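Local coordinates for protein agrobacterium tumefaciens DPS (Agrobacterium tumefaciens, PDB 1O9R) that protects DNA from oxidative damage by oxidising iron(II) and storing it as iron(III) mineral inside a hollow twelve-subunit shell, without binding DNA, at residues 4-9 and 13-18; 19-24 and 122-127; 98-103 and 107-112. All coordinates share one frame; numbering follows the deposited sequence.

The three contacts follow the chain from the N-terminus into a ferritin-type helical bundle. Interaction 1 ties the N-terminal tail to the start of helix 12-42. Interaction 2 uses the next turns of that helix to meet helix 103-130; the centres of interactions 1 and 2 are about 15 Å apart. Interaction 3 lies at the beginning of helix 103-130, across the chain's centre from the others, its centre about 27 Å from that of interaction 2 and about 40 Å from that of interaction 1. In sequence it is nested inside the loop interaction 2 closes. Interaction 2 joins two bundle helices; interactions 1 and 3 fasten the tail and a loop, which also meet neighbouring subunits.

Interaction 1 of 3, residues 4-9 and 13-18; sequences HKTKND and NAKSTV
The flat peptide group after Asn8 takes a bond from Lys15: NZ donates to Asn8 O at 2.7 Å from above the carbonyl plane, tilted 35° out of it. The side-chain amide of Asn8 is a second flat group; Lys15 CE stands off one of its faces, displaced toward the edge, while Asn8 also packs on Leu76 and on Asp148 of a neighbouring subunit. The lysine chain runs extended from CA to CE, and a bend at its last torsion (chi4 99°) swings NZ round to the carbonyl. On the way CE passes Thr6 CG2 at 4.0 Å, so the threonine methyl meets the aliphatic part of the lysine. The Thr6 hydroxyl does other work: OG1 accepts from Asn8 N at 3.1 Å, closing an ST turn, and hydrogen-bonds Glu155 of the same neighbouring subunit. Asp9, 6.8 Å from Lys15 NZ at its OD1, instead pairs with Arg122 of that subunit. Lysine suits its place because it is long enough to span the gap from the helix and can offer several protons; NZ also bonds Leu10 O, so one charge gathers two backbone carbonyls. Bonded to Lys15 of its own chain and to a neighbouring subunit, the extension with Lys5 and Lys7 is probably restrained, which would be consistent with a Dps that does not bind DNA.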
loop_
_atom_site.group_PDB
_atom_site.type_symbol
_atom_site.label_atom_id
_atom_site.label_comp_id
_atom_site.label_asym_id
_atom_site.label_seq_id
_atom_site.Cartn_x
_atom_site.Cartn_y
_atom_site.Cartn_z
ATOM N N HIS A 4 29.842 -1.517 -28.911
ATOM C CA HIS A 4 29.534 -2.891 -28.479
ATOM C C HIS A 4 28.581 -3.519 -29.483
ATOM O O HIS A 4 27.740 -2.829 -30.078
ATOM C CB HIS A 4 28.905 -2.862 -27.065
ATOM C CG HIS A 4 29.916 -2.354 -26.058
ATOM N ND1 HIS A 4 30.837 -3.210 -25.490
ATOM C CD2 HIS A 4 30.142 -1.140 -25.546
ATOM C CE1 HIS A 4 31.614 -2.519 -24.665
ATOM N NE2 HIS A 4 31.206 -1.270 -24.681
ATOM N N LYS A 5 28.777 -4.802 -29.746
ATOM C CA LYS A 5 27.937 -5.521 -30.682
ATOM C C LYS A 5 26.542 -5.799 -30.134
ATOM O O LYS A 5 26.346 -6.215 -28.982
ATOM C CB LYS A 5 28.618 -6.853 -31.033
ATOM C CG LYS A 5 29.902 -6.559 -31.857
ATOM C CD LYS A 5 30.571 -7.889 -32.152
ATOM C CE LYS A 5 32.058 -7.961 -31.878
ATOM N NZ LYS A 5 32.474 -9.401 -31.688
ATOM N N THR A 6 25.577 -5.599 -31.040
ATOM C CA THR A 6 24.203 -5.914 -30.642
ATOM C C THR A 6 23.417 -6.444 -31.836
ATOM O O THR A 6 23.661 -6.035 -32.987
ATOM C CB THR A 6 23.507 -4.701 -30.033
ATOM O OG1 THR A 6 22.133 -4.953 -29.765
ATOM C CG2 THR A 6 23.549 -3.442 -30.916
ATOM N N LYS A 7 22.416 -7.251 -31.556
ATOM C CA LYS A 7 21.465 -7.800 -32.528
ATOM C C LYS A 7 20.510 -6.679 -32.944
ATOM O O LYS A 7 19.832 -6.799 -33.972
ATOM C CB LYS A 7 20.633 -8.940 -31.961
ATOM C CG LYS A 7 21.262 -10.233 -31.474
ATOM C CD LYS A 7 22.025 -10.915 -32.617
ATOM C CE LYS A 7 22.551 -12.273 -32.144
ATOM N NZ LYS A 7 23.235 -12.957 -33.289
ATOM N N ASN A 8 20.385 -5.589 -32.192
ATOM C CA ASN A 8 19.570 -4.425 -32.536
ATOM C C ASN A 8 19.870 -3.961 -33.973
ATOM O O ASN A 8 21.033 -3.608 -34.205
ATOM C CB ASN A 8 19.802 -3.309 -31.519
ATOM C CG ASN A 8 18.817 -2.197 -31.651
ATOM O OD1 ASN A 8 18.147 -1.703 -30.661
ATOM N ND2 ASN A 8 18.655 -1.683 -32.838
ATOM N N ASP A 9 18.895 -4.008 -34.876
ATOM C CA ASP A 9 19.219 -3.763 -36.313
ATOM C C ASP A 9 18.978 -2.353 -36.775
ATOM O O ASP A 9 18.928 -2.099 -38.013
ATOM C CB ASP A 9 18.495 -4.764 -37.212
ATOM C CG ASP A 9 17.007 -4.580 -37.371
ATOM O OD1 ASP A 9 16.421 -3.653 -36.793
ATOM O OD2 ASP A 9 16.347 -5.341 -38.142
ATOM N N ASN A 13 24.591 3.917 -39.224
ATOM C CA ASN A 13 24.726 5.379 -39.305
ATOM C C ASN A 13 23.667 6.032 -38.410
ATOM O O ASN A 13 23.995 7.074 -37.812
ATOM C CB ASN A 13 24.628 5.927 -40.724
ATOM C CG ASN A 13 25.752 5.527 -41.643
ATOM O OD1 ASN A 13 26.839 5.188 -41.186
ATOM N ND2 ASN A 13 25.518 5.546 -42.948
ATOM N N ALA A 14 22.475 5.457 -38.345
ATOM C CA ALA A 14 21.434 5.994 -37.450
ATOM C C ALA A 14 21.849 5.792 -35.979
ATOM O O ALA A 14 21.681 6.763 -35.215
ATOM C CB ALA A 14 20.087 5.310 -37.669
ATOM N N LYS A 15 22.418 4.661 -35.645
ATOM C CA LYS A 15 22.912 4.475 -34.272
ATOM C C LYS A 15 23.922 5.561 -33.923
ATOM O O LYS A 15 23.866 6.176 -32.830
ATOM C CB LYS A 15 23.534 3.119 -34.059
ATOM C CG LYS A 15 22.596 1.905 -34.090
ATOM C CD LYS A 15 23.444 0.668 -33.814
ATOM C CE LYS A 15 22.582 -0.577 -33.588
ATOM N NZ LYS A 15 22.507 -1.404 -34.808
ATOM N N SER A 16 24.899 5.798 -34.811
ATOM C CA SER A 16 25.909 6.814 -34.451
ATOM C C SER A 16 25.291 8.186 -34.283
ATOM O O SER A 16 25.612 8.955 -33.326
ATOM C CB SER A 16 26.917 6.807 -35.637
ATOM O OG SER A 16 27.991 7.728 -35.386
ATOM N N THR A 17 24.411 8.588 -35.195
ATOM C CA THR A 17 23.773 9.899 -35.090
ATOM C C THR A 17 23.012 10.043 -33.757
ATOM O O THR A 17 23.081 11.050 -33.052
ATOM C CB THR A 17 22.780 10.152 -36.229
ATOM O OG1 THR A 17 23.571 10.125 -37.478
ATOM C CG2 THR A 17 21.980 11.434 -36.197
ATOM N N VAL A 18 22.216 8.993 -33.512
ATOM C CA VAL A 18 21.324 9.153 -32.332
ATOM C C VAL A 18 22.143 9.044 -31.059
ATOM O O VAL A 18 21.797 9.724 -30.056
ATOM C CB VAL A 18 20.185 8.166 -32.381
ATOM C CG1 VAL A 18 19.394 8.121 -31.103
ATOM C CG2 VAL A 18 19.261 8.532 -33.568
#

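Interaction 2 of 3, residues 19-24 and 122-127; sequences IGILNE and RKAIDD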
loop_
_atom_site.group_PDB
_atom_site.type_symbol
_atom_site.label_atom_id
_atom_site.label_comp_id
_atom_site.label_asym_id
_atom_site.label_seq_id
_atom_site.Cartn_x
_atom_site.Cartn_y
_atom_site.Cartn_z
ATOM N N ILE A 19 23.192 8.213 -30.942
ATOM C CA ILE A 19 24.041 8.239 -29.746
ATOM C C ILE A 19 24.534 9.644 -29.483
ATOM O O ILE A 19 24.555 10.106 -28.336
ATOM C CB ILE A 19 25.208 7.225 -29.941
ATOM C CG1 ILE A 19 24.603 5.800 -29.798
ATOM C CG2 ILE A 19 26.330 7.498 -28.935
ATOM C CD1 ILE A 19 25.635 4.759 -30.262
ATOM N N GLY A 20 24.965 10.403 -30.528
ATOM C CA GLY A 20 25.417 11.773 -30.302
ATOM C C GLY A 20 24.350 12.694 -29.733
ATOM O O GLY A 20 24.585 13.467 -28.818
ATOM N N ILE A 21 23.122 12.556 -30.274
ATOM C CA ILE A 21 21.986 13.342 -29.790
ATOM C C ILE A 21 21.699 12.988 -28.312
ATOM O O ILE A 21 21.444 13.904 -27.522
ATOM C CB ILE A 21 20.758 13.071 -30.661
ATOM C CG1 ILE A 21 20.995 13.561 -32.119
ATOM C CG2 ILE A 21 19.518 13.760 -30.117
ATOM C CD1 ILE A 21 19.907 12.967 -33.024
ATOM N N LEU A 22 21.659 11.721 -27.993
ATOM C CA LEU A 22 21.351 11.279 -26.611
ATOM C C LEU A 22 22.446 11.750 -25.666
ATOM O O LEU A 22 22.070 12.309 -24.638
ATOM C CB LEU A 22 21.317 9.753 -26.619
ATOM C CG LEU A 22 20.089 9.110 -27.304
ATOM C CD1 LEU A 22 20.339 7.665 -27.691
ATOM C CD2 LEU A 22 18.904 9.197 -26.320
ATOM N N ASN A 23 23.748 11.521 -25.970
ATOM C CA ASN A 23 24.735 11.953 -24.966
ATOM C C ASN A 23 24.739 13.464 -24.841
ATOM O O ASN A 23 25.053 13.957 -23.742
ATOM C CB ASN A 23 26.121 11.415 -25.367
ATOM C CG ASN A 23 26.423 10.076 -24.741
ATOM O OD1 ASN A 23 25.947 9.769 -23.621
ATOM N ND2 ASN A 23 27.210 9.208 -25.369
ATOM N N GLU A 24 24.515 14.190 -25.949
ATOM C CA GLU A 24 24.469 15.650 -25.766
ATOM C C GLU A 24 23.352 16.082 -24.852
ATOM O O GLU A 24 23.490 16.879 -23.896
ATOM C CB GLU A 24 24.299 16.242 -27.186
ATOM C CG GLU A 24 24.184 17.778 -27.097
ATOM C CD GLU A 24 23.798 18.340 -28.465
ATOM O OE1 GLU A 24 22.678 18.146 -28.933
ATOM O OE2 GLU A 24 24.722 18.974 -28.999
ATOM N N ARG A 122 12.926 19.130 -27.596
ATOM C CA ARG A 122 11.974 19.260 -28.680
ATOM C C ARG A 122 12.660 18.995 -30.031
ATOM O O ARG A 122 12.166 18.276 -30.904
ATOM C CB ARG A 122 11.355 20.673 -28.661
ATOM C CG ARG A 122 10.157 20.933 -29.552
ATOM C CD ARG A 122 9.584 22.372 -29.511
ATOM N NE ARG A 122 9.870 23.115 -28.282
ATOM C CZ ARG A 122 9.237 22.761 -27.144
ATOM N NH1 ARG A 122 8.219 21.882 -27.145
ATOM N NH2 ARG A 122 9.583 23.343 -26.002
ATOM N N LYS A 123 13.868 19.605 -30.215
ATOM C CA LYS A 123 14.621 19.371 -31.466
ATOM C C LYS A 123 15.119 17.935 -31.543
ATOM O O LYS A 123 15.166 17.338 -32.624
ATOM C CB LYS A 123 15.818 20.363 -31.467
ATOM C CG LYS A 123 16.644 20.189 -32.769
ATOM C CD LYS A 123 17.633 21.362 -32.850
ATOM C CE LYS A 123 18.342 21.276 -34.208
ATOM N NZ LYS A 123 19.367 20.203 -34.250
ATOM N N ALA A 124 15.504 17.321 -30.400
ATOM C CA ALA A 124 15.966 15.946 -30.392
ATOM C C ALA A 124 14.894 14.996 -30.891
ATOM O O ALA A 124 15.286 13.986 -31.513
ATOM C CB ALA A 124 16.464 15.532 -28.988
ATOM N N ILE A 125 13.608 15.281 -30.590
ATOM C CA ILE A 125 12.583 14.371 -31.137
ATOM C C ILE A 125 12.674 14.387 -32.689
ATOM O O ILE A 125 12.688 13.279 -33.252
ATOM C CB ILE A 125 11.211 14.927 -30.786
ATOM C CG1 ILE A 125 10.981 15.008 -29.263
ATOM C CG2 ILE A 125 10.094 14.120 -31.462
ATOM C CD1 ILE A 125 9.698 15.775 -28.928
ATOM N N ASP A 126 12.739 15.592 -33.203
ATOM C CA ASP A 126 12.733 15.617 -34.715
ATOM C C ASP A 126 14.041 15.080 -35.262
ATOM O O ASP A 126 13.997 14.333 -36.276
ATOM C CB ASP A 126 12.556 17.073 -35.144
ATOM C CG ASP A 126 11.253 17.719 -34.767
ATOM O OD1 ASP A 126 10.279 17.040 -34.347
ATOM O OD2 ASP A 126 11.135 18.960 -34.846
ATOM N N ASP A 127 15.173 15.361 -34.661
ATOM C CA ASP A 127 16.430 14.803 -35.221
ATOM C C ASP A 127 16.439 13.282 -35.156
ATOM O O ASP A 127 17.053 12.602 -35.996
ATOM C CB ASP A 127 17.662 15.379 -34.577
ATOM C CG ASP A 127 17.841 16.869 -34.864
ATOM O OD1 ASP A 127 18.479 17.633 -34.143
ATOM O OD2 ASP A 127 17.254 17.315 -35.895
#
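Ile21 lays one branch over Ala124 and the other against Asp127, and these two touches make up the contact. The branch methyl CG2 meets Ala124 CB at 3.7 Å. The longer arm runs on to CD1, which comes to 3.6 Å from Asp127 CB, one turn further along helix 103-130. The fork is set by the first torsion (chi1 -64°), which puts CG2 anti to the backbone N and CG1 anti to the carbonyl carbon; with CD1 extended beyond it (chi2 166°), the two methyls reach successive turns of the facing helix. A beta-branched isoleucine is well shaped for this. Alanine is equally apt opposite it: its single methyl lets the backbones draw together, Ile21 CA and Ala124 CA being 6.6 Å apart.

It is the CB of Asp127, not its carboxylate, that meets the isoleucine. The carboxylate forms a salt bridge within its own helix, Lys123 NZ to Asp127 OD1 at 2.7 Å, a pairing of residues four apart that uses the syn lone pair of the oxygen. That bond steadies the rotation of the acid, and the lysine charge may also ease the closeness of Asp127 OD2 to Glu130. Across the contact, Glu24 OE1 stays 6.6 Å from Lys123 NZ and 6.7 Å from the like-charged Asp127 OD1, so any net effect is probably small.

The two helices run in generally opposite directions. Phe140 of helix 134-156 packs against both Ile21 and Ala124, closing a three-helix junction, while Leu22, the next residue along, shares Phe140 and also reaches Ile69, Arg72 and Val73 of helix 48-75. All four long helices of the bundle therefore converge around this point, in a fold that contains no strands.

Interaction 3 of 3, residues 98-103 and 107-112; sequences TDIYKI and LDALIE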
loop_
_atom_site.group_PDB
_atom_site.type_symbol
_atom_site.label_atom_id
_atom_site.label_comp_id
_atom_site.label_asym_id
_atom_site.label_seq_id
_atom_site.Cartn_x
_atom_site.Cartn_y
_atom_site.Cartn_z
ATOM N N THR A 98 25.361 31.203 -7.635
ATOM C CA THR A 98 25.299 30.691 -6.243
ATOM C C THR A 98 25.001 31.788 -5.254
ATOM O O THR A 98 25.004 31.519 -4.040
ATOM C CB THR A 98 26.612 29.974 -5.896
ATOM O OG1 THR A 98 27.739 30.840 -6.081
ATOM C CG2 THR A 98 26.804 28.779 -6.804
ATOM N N ASP A 99 24.815 33.004 -5.713
ATOM C CA ASP A 99 24.592 34.131 -4.838
ATOM C C ASP A 99 23.221 34.751 -4.983
ATOM O O ASP A 99 22.947 35.882 -4.608
ATOM C CB ASP A 99 25.678 35.204 -5.068
ATOM C CG ASP A 99 25.594 35.763 -6.462
ATOM O OD1 ASP A 99 26.271 36.808 -6.687
ATOM O OD2 ASP A 99 24.904 35.203 -7.340
ATOM N N ILE A 100 22.229 33.952 -5.437
ATOM C CA ILE A 100 20.843 34.440 -5.489
ATOM C C ILE A 100 19.991 33.665 -4.455
ATOM O O ILE A 100 20.376 32.534 -4.106
ATOM C CB ILE A 100 20.229 34.282 -6.865
ATOM C CG1 ILE A 100 20.392 32.838 -7.372
ATOM C CG2 ILE A 100 20.909 35.306 -7.819
ATOM C CD1 ILE A 100 19.423 32.609 -8.572
ATOM N N TYR A 101 19.036 34.332 -3.877
ATOM C CA TYR A 101 18.209 33.790 -2.796
ATOM C C TYR A 101 16.758 34.074 -2.988
ATOM O O TYR A 101 15.886 33.200 -2.831
ATOM C CB TYR A 101 18.668 34.382 -1.395
ATOM C CG TYR A 101 20.127 34.035 -1.194
ATOM C CD1 TYR A 101 21.140 35.003 -1.523
ATOM C CD2 TYR A 101 20.564 32.810 -0.821
ATOM C CE1 TYR A 101 22.446 34.675 -1.387
ATOM C CE2 TYR A 101 21.895 32.474 -0.699
ATOM C CZ TYR A 101 22.868 33.416 -0.999
ATOM O OH TYR A 101 24.181 33.090 -0.871
ATOM N N LYS A 102 16.356 35.290 -3.382
ATOM C CA LYS A 102 14.962 35.577 -3.632
ATOM C C LYS A 102 14.359 34.515 -4.573
ATOM O O LYS A 102 14.934 34.284 -5.633
ATOM C CB LYS A 102 14.788 36.957 -4.312
ATOM C CG LYS A 102 15.174 38.006 -3.240
ATOM C CD LYS A 102 14.560 39.359 -3.530
ATOM C CE LYS A 102 15.350 40.199 -4.505
ATOM N NZ LYS A 102 14.702 41.568 -4.517
ATOM N N ILE A 103 13.120 34.144 -4.246
ATOM C CA ILE A 103 12.507 33.088 -5.114
ATOM C C ILE A 103 12.320 33.578 -6.556
ATOM O O ILE A 103 12.499 32.772 -7.441
ATOM C CB ILE A 103 11.233 32.588 -4.479
ATOM C CG1 ILE A 103 11.754 31.789 -3.244
ATOM C CG2 ILE A 103 10.423 31.696 -5.417
ATOM C CD1 ILE A 103 10.656 31.450 -2.285
ATOM N N LEU A 107 13.423 31.562 -9.756
ATOM C CA LEU A 107 12.491 31.225 -10.833
ATOM C C LEU A 107 12.992 31.732 -12.188
ATOM O O LEU A 107 12.909 30.977 -13.149
ATOM C CB LEU A 107 11.112 31.826 -10.552
ATOM C CG LEU A 107 10.354 31.161 -9.372
ATOM C CD1 LEU A 107 9.127 31.970 -8.979
ATOM C CD2 LEU A 107 9.954 29.737 -9.798
ATOM N N ASP A 108 13.535 32.978 -12.241
ATOM C CA ASP A 108 13.989 33.400 -13.592
ATOM C C ASP A 108 15.165 32.582 -14.060
ATOM O O ASP A 108 15.234 32.266 -15.259
ATOM C CB ASP A 108 14.417 34.900 -13.462
ATOM C CG ASP A 108 13.247 35.844 -13.401
ATOM O OD1 ASP A 108 13.491 36.976 -12.867
ATOM O OD2 ASP A 108 12.127 35.554 -13.862
ATOM N N ALA A 109 16.100 32.207 -13.194
ATOM C CA ALA A 109 17.266 31.418 -13.544
ATOM C C ALA A 109 16.871 29.979 -13.993
ATOM O O ALA A 109 17.406 29.429 -14.958
ATOM C CB ALA A 109 18.297 31.419 -12.406
ATOM N N LEU A 110 15.882 29.465 -13.251
ATOM C CA LEU A 110 15.375 28.134 -13.616
ATOM C C LEU A 110 14.621 28.184 -14.944
ATOM O O LEU A 110 14.768 27.268 -15.756
ATOM C CB LEU A 110 14.419 27.645 -12.498
ATOM C CG LEU A 110 15.112 27.254 -11.198
ATOM C CD1 LEU A 110 14.085 27.201 -10.086
ATOM C CD2 LEU A 110 15.858 25.925 -11.355
ATOM N N ILE A 111 13.813 29.207 -15.147
ATOM C CA ILE A 111 13.046 29.318 -16.412
ATOM C C ILE A 111 13.995 29.362 -17.607
ATOM O O ILE A 111 13.779 28.727 -18.617
ATOM C CB ILE A 111 12.139 30.538 -16.381
ATOM C CG1 ILE A 111 10.950 30.268 -15.426
ATOM C CG2 ILE A 111 11.619 30.919 -17.783
ATOM C CD1 ILE A 111 10.215 31.511 -14.954
ATOM N N GLU A 112 15.142 30.095 -17.460
ATOM C CA GLU A 112 16.051 30.125 -18.602
ATOM C C GLU A 112 16.589 28.733 -18.934
ATOM O O GLU A 112 16.692 28.381 -20.111
ATOM C CB GLU A 112 17.216 31.101 -18.353
ATOM C CG GLU A 112 16.812 32.568 -18.357
ATOM C CD GLU A 112 18.012 33.515 -18.282
ATOM O OE1 GLU A 112 19.201 33.084 -18.203
ATOM O OE2 GLU A 112 17.694 34.731 -18.325
#
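Ile100 is the first residue of 98-103 to reach across, its CD1 lying 4.2 Å from Ala109 CB. Its CG1 sits between the backbone N and the carbonyl carbon (chi1 52°), which aims the arm at the helix, where it meets the alanine methyl; Ile100 also rests on Asp105 and His106. Tyr101 serves another subunit, its hydroxyl hydrogen-bonding Thr79 there and its ring meeting that subunit's His4 edge-to-face. Lys102 holds the N-cap position, and with Ile103 the helix begins. Ile103 O accepts from Leu107 N at 2.8 Å, an almost straight bond (170° at the hydrogen) that forms an early helical turn. Alongside it the side chains meet: Ile103 CG2 touches Leu107 CD1 at 3.8 Å, and Leu107 CG lies 3.3 Å from Ile103 O, so hydrocarbon lies beside the bonded carbonyl. Leucine fits here because its side chain also packs on Leu154 of helix 134-156 and on His157. Ile100 thus brings the end of the loop onto the helix, while Ile103 and Leu107 form a turn within it, at the N-terminal end of the third long helix of the ferritin-like four-helix bundle.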